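Local coordinates for protein transcription elongation factor Spt5 (Methanocaldococcus jannaschii, PDB 3LPE) that stimulates transcription elongation as a heterodimer with Spt4, its NusG N-terminal domain being the effector part that engages RNA polymerase, at the interface of chains A and B. Residues are numbered along the deposited sequence; one frame, centred on the assembly and turned at random. Chains: chain A, Putative transcription antitermination protein nusG; chain B, DNA-directed RNA polymerase subunit E''.

Contact 1: the interface of chains A and B. Residues chain A 23, 45-47; chain B 28-29, 55.
A:Glu47 and B:Ile28 meet through their aliphatic parts, the two side chains crossing at about a right angle. The touching atoms are the CG methylene of A:Glu47 and the CG2 branch methyl of B:Ile28, 3.5 Å apart; CB of the glutamate stands farther back, 4.1 Å from the same CG2 methyl. These two residues bury the most surface here, 43 and 33 Å². In B:Ile28 the CG1 arm is anti to the carbonyl carbon (chi1 -74°) and CG2 lies anti to the backbone N, beside the carbonyl carbon, which makes CG2 the branch presented to chain A.

The glutamate chain is bent at its second torsion (chi2 -57°); the methylenes face chain B and the carboxylate turns away from chain B, towards A:Lys23. There OE1 lies 3.8 Å from NZ of A:Lys23, a long salt bridge within chain A. A:Lys23 runs out fully extended from helix 22-35, and its terminal amino group, NZ, passes 4.1 Å from the amide N of B:Gly29 without bonding to it. A:Glu47 is poorly ordered, which makes the carboxylate position and this ion pair tentative.

B:Gly29 hides 26 Å² with no side chain. Its CA packs 3.7 Å from the carbonyl O of A:Ala45, the last residue of strand 40-45, and the glycine, with its positive phi (89°), breaks the run between strands 27-28 and 30-33. On the neighbouring flank, the CD1 methyl of B:Leu55 reaches CA of A:Ser46 at 4.1 Å, a loose contact of methyl against backbone.

Within this patch no polar atom bonds across the interface, so its 135 Å² work by van der Waals contact and shape. It probably helps seat the segment following strand 40-45 of the Spt5 NGN domain against Spt4, and appears to be a side support for the heterodimer.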
loop_
_atom_site.group_PDB
_atom_site.type_symbol
_atom_site.label_atom_id
_atom_site.label_comp_id
_atom_site.label_asym_id
_atom_site.label_seq_id
_atom_site.Cartn_x
_atom_site.Cartn_y
_atom_site.Cartn_z
ATOM N N LYS A 23 5.361 -6.210 -3.579
ATOM C CA LYS A 23 5.817 -5.422 -2.425
ATOM C C LYS A 23 7.036 -4.580 -2.771
ATOM O O LYS A 23 7.130 -3.427 -2.353
ATOM C CB LYS A 23 6.137 -6.334 -1.238
ATOM C CG LYS A 23 4.913 -6.844 -0.493
ATOM C CD LYS A 23 5.337 -7.909 0.514
ATOM C CE LYS A 23 4.174 -8.486 1.266
ATOM N NZ LYS A 23 4.657 -9.483 2.261
ATOM N N ALA A 45 -0.579 -3.788 -1.761
ATOM C CA ALA A 45 -0.113 -5.019 -2.380
ATOM C C ALA A 45 -0.666 -6.184 -1.593
ATOM O O ALA A 45 -0.187 -6.474 -0.503
ATOM C CB ALA A 45 1.419 -5.070 -2.431
ATOM N N SER A 46 -1.691 -6.829 -2.141
ATOM C CA SER A 46 -2.360 -7.956 -1.492
ATOM C C SER A 46 -1.836 -9.284 -2.018
ATOM O O SER A 46 -1.652 -9.439 -3.232
ATOM C CB SER A 46 -3.862 -7.883 -1.771
ATOM O OG SER A 46 -4.497 -9.106 -1.443
ATOM N N GLU A 47 -1.622 -10.239 -1.115
ATOM C CA GLU A 47 -1.151 -11.565 -1.487
ATOM C C GLU A 47 -2.179 -12.263 -2.357
ATOM O O GLU A 47 -1.854 -13.186 -3.090
ATOM C CB GLU A 47 -0.864 -12.417 -0.247
ATOM C CG GLU A 47 0.406 -12.029 0.475
ATOM C CD GLU A 47 1.622 -12.087 -0.425
ATOM O OE1 GLU A 47 2.484 -11.185 -0.331
ATOM O OE2 GLU A 47 1.714 -13.032 -1.235
ATOM N N ILE B 28 1.415 -10.648 6.665
ATOM C CA ILE B 28 1.026 -10.823 5.265
ATOM C C ILE B 28 0.358 -9.583 4.707
ATOM O O ILE B 28 -0.478 -8.976 5.363
ATOM C CB ILE B 28 0.049 -12.013 5.131
ATOM C CG1 ILE B 28 0.820 -13.320 5.299
ATOM C CG2 ILE B 28 -0.655 -11.994 3.790
ATOM C CD1 ILE B 28 2.078 -13.364 4.455
ATOM N N GLY B 29 0.722 -9.223 3.480
ATOM C CA GLY B 29 0.073 -8.146 2.777
ATOM C C GLY B 29 0.765 -6.848 3.097
ATOM O O GLY B 29 1.389 -6.747 4.136
ATOM N N LEU B 55 -1.337 -6.463 6.110
ATOM C CA LEU B 55 -2.786 -6.640 6.053
ATOM C C LEU B 55 -3.294 -7.589 7.129
ATOM O O LEU B 55 -4.424 -7.475 7.596
ATOM C CB LEU B 55 -3.246 -7.106 4.665
ATOM C CG LEU B 55 -2.934 -6.100 3.566
ATOM C CD1 LEU B 55 -3.421 -6.630 2.219
ATOM C CD2 LEU B 55 -3.578 -4.754 3.890
#

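Contact 2: the interface of chains A and B. Residues chain A 26-27, 30, 33, 41-43; chain B 32, 34, 52.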
loop_
_atom_site.group_PDB
_atom_site.type_symbol
_atom_site.label_atom_id
_atom_site.label_comp_id
_atom_site.label_asym_id
_atom_site.label_seq_id
_atom_site.Cartn_x
_atom_site.Cartn_y
_atom_site.Cartn_z
ATOM N N ALA A 26 5.753 -1.599 -4.667
ATOM C CA ALA A 26 5.034 -0.706 -3.750
ATOM C C ALA A 26 6.041 0.178 -3.000
ATOM O O ALA A 26 5.791 1.354 -2.807
ATOM C CB ALA A 26 4.232 -1.509 -2.765
ATOM N N GLY A 27 7.154 -0.412 -2.573
ATOM C CA GLY A 27 8.215 0.310 -1.882
ATOM C C GLY A 27 8.888 1.392 -2.714
ATOM O O GLY A 27 9.070 2.522 -2.260
ATOM N N ALA A 30 6.397 4.258 -3.243
ATOM C CA ALA A 30 6.206 5.172 -2.103
ATOM C C ALA A 30 7.358 6.177 -2.041
ATOM O O ALA A 30 7.156 7.368 -1.836
ATOM C CB ALA A 30 6.103 4.397 -0.802
ATOM N N ALA A 33 6.917 8.665 -4.896
ATOM C CA ALA A 33 5.783 9.543 -4.661
ATOM C C ALA A 33 6.201 10.700 -3.733
ATOM O O ALA A 33 5.894 11.852 -3.999
ATOM C CB ALA A 33 4.613 8.757 -4.065
ATOM N N TYR A 41 -1.764 8.674 -2.517
ATOM C CA TYR A 41 -2.167 8.637 -1.122
ATOM C C TYR A 41 -1.956 7.302 -0.428
ATOM O O TYR A 41 -1.696 7.256 0.774
ATOM C CB TYR A 41 -3.623 9.054 -1.007
ATOM C CG TYR A 41 -3.912 10.349 -1.716
ATOM C CD1 TYR A 41 -3.114 11.473 -1.507
ATOM C CD2 TYR A 41 -4.998 10.466 -2.567
ATOM C CE1 TYR A 41 -3.386 12.682 -2.149
ATOM C CE2 TYR A 41 -5.282 11.662 -3.206
ATOM C CZ TYR A 41 -4.476 12.772 -2.993
ATOM O OH TYR A 41 -4.768 13.964 -3.625
ATOM N N SER A 42 -2.064 6.212 -1.178
ATOM C CA SER A 42 -1.782 4.906 -0.603
ATOM C C SER A 42 -1.469 3.915 -1.711
ATOM O O SER A 42 -1.778 4.166 -2.862
ATOM C CB SER A 42 -2.931 4.391 0.279
ATOM O OG SER A 42 -4.021 3.957 -0.514
ATOM N N ILE A 43 -0.818 2.820 -1.331
ATOM C CA ILE A 43 -0.382 1.791 -2.262
ATOM C C ILE A 43 -0.666 0.471 -1.577
ATOM O O ILE A 43 -0.337 0.286 -0.412
ATOM C CB ILE A 43 1.119 1.904 -2.567
ATOM C CG1 ILE A 43 1.446 3.276 -3.155
ATOM C CG2 ILE A 43 1.554 0.860 -3.605
ATOM C CD1 ILE A 43 2.901 3.640 -2.970
ATOM N N ILE B 32 0.730 0.709 2.149
ATOM C CA ILE B 32 1.579 1.844 2.452
ATOM C C ILE B 32 0.694 3.061 2.410
ATOM O O ILE B 32 0.147 3.392 1.357
ATOM C CB ILE B 32 2.687 2.038 1.418
ATOM C CG1 ILE B 32 3.600 0.807 1.366
ATOM C CG2 ILE B 32 3.507 3.282 1.733
ATOM C CD1 ILE B 32 4.675 0.928 0.316
ATOM N N ILE B 34 0.568 6.890 2.508
ATOM C CA ILE B 34 1.404 8.065 2.347
ATOM C C ILE B 34 0.697 9.294 2.927
ATOM O O ILE B 34 1.312 10.128 3.581
ATOM C CB ILE B 34 1.727 8.287 0.861
ATOM C CG1 ILE B 34 2.489 7.066 0.307
ATOM C CG2 ILE B 34 2.555 9.529 0.679
ATOM C CD1 ILE B 34 2.661 7.089 -1.187
ATOM N N LYS B 52 3.880 2.152 6.756
ATOM C CA LYS B 52 3.586 0.941 6.039
ATOM C C LYS B 52 2.979 -0.027 7.041
ATOM O O LYS B 52 3.425 -0.090 8.178
ATOM C CB LYS B 52 4.882 0.386 5.429
ATOM C CG LYS B 52 5.684 1.455 4.669
ATOM C CD LYS B 52 7.161 1.089 4.568
ATOM C CE LYS B 52 7.495 0.470 3.220
ATOM N NZ LYS B 52 7.614 1.535 2.190
#
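Strand 40-45 of chain A lies edge to edge with strand 30-33 of chain B, while helix 22-35 of chain A covers the isoleucines that this part of chain B sends across. A:Ile43 and B:Ile32 form an antiparallel bridge with a reciprocal pair of backbone hydrogen bonds: N of B:Ile32 donates to O of A:Ile43 at 2.8 Å, and N of A:Ile43 donates to O of B:Ile32 at 2.9 Å. Just past the strand, N of B:Ile34 donates to O of A:Tyr41 at 2.9 Å, adding a third backbone bond to the junction.

B:Ile32 buries 68 Å², the most in the patch. With CG1 anti to the carbonyl carbon (chi1 -61°) and CD1 extended beyond it (chi2 178°), the side chain reaches the helix with both branches. Its CG2 methyl meets CB of A:Ala30 at 3.8 Å, and its CD1 tip lies 4.0 Å from CB of A:Ala26, close also to that residue's carbonyl O. The small residues A:Ala26, A:Gly27 and A:Ala30 probably let the isoleucine approach the helix backbone.

B:Ile34 has a similar extended shape and sends CD1 between helix and strand. That methyl is 3.9 Å from CB of A:Ala33 and equally far from CD1 of A:Ile43; the side chains of A:Ile43 and B:Ile34 cross obliquely. A:Ile43 thus bonds through its backbone and packs through its side-chain tip. At the other flank, the bent outer chain of the poorly ordered B:Lys52 comes near A:Gly27, with NZ 4.3 Å from its CA.

In the fold, the edge of strand 40-45 continues the NGN sheet into chain B, and helix 22-35 packs against the isoleucines beside that junction.

The C-alpha centres of contact 1 and contact 2 are about 12 Å apart, and both draw on helix 22-35 and strand 40-45 of chain A. Contact 2 spans A:Ala26 to A:Ala33 of the helix and A:Tyr41 to A:Ile43 of the strand, whereas contact 1 uses A:Lys23 near the start of the helix and A:Ala45 at the strand's end. On chain B, B:Gly29 directly precedes strand 30-33, which supplies B:Ile32. The two belong to the same Spt4–Spt5 interface, hydrogen-bonded and apolar in contact 2 and without bonds across in contact 1, and together probably fix the relative orientation of the subunits.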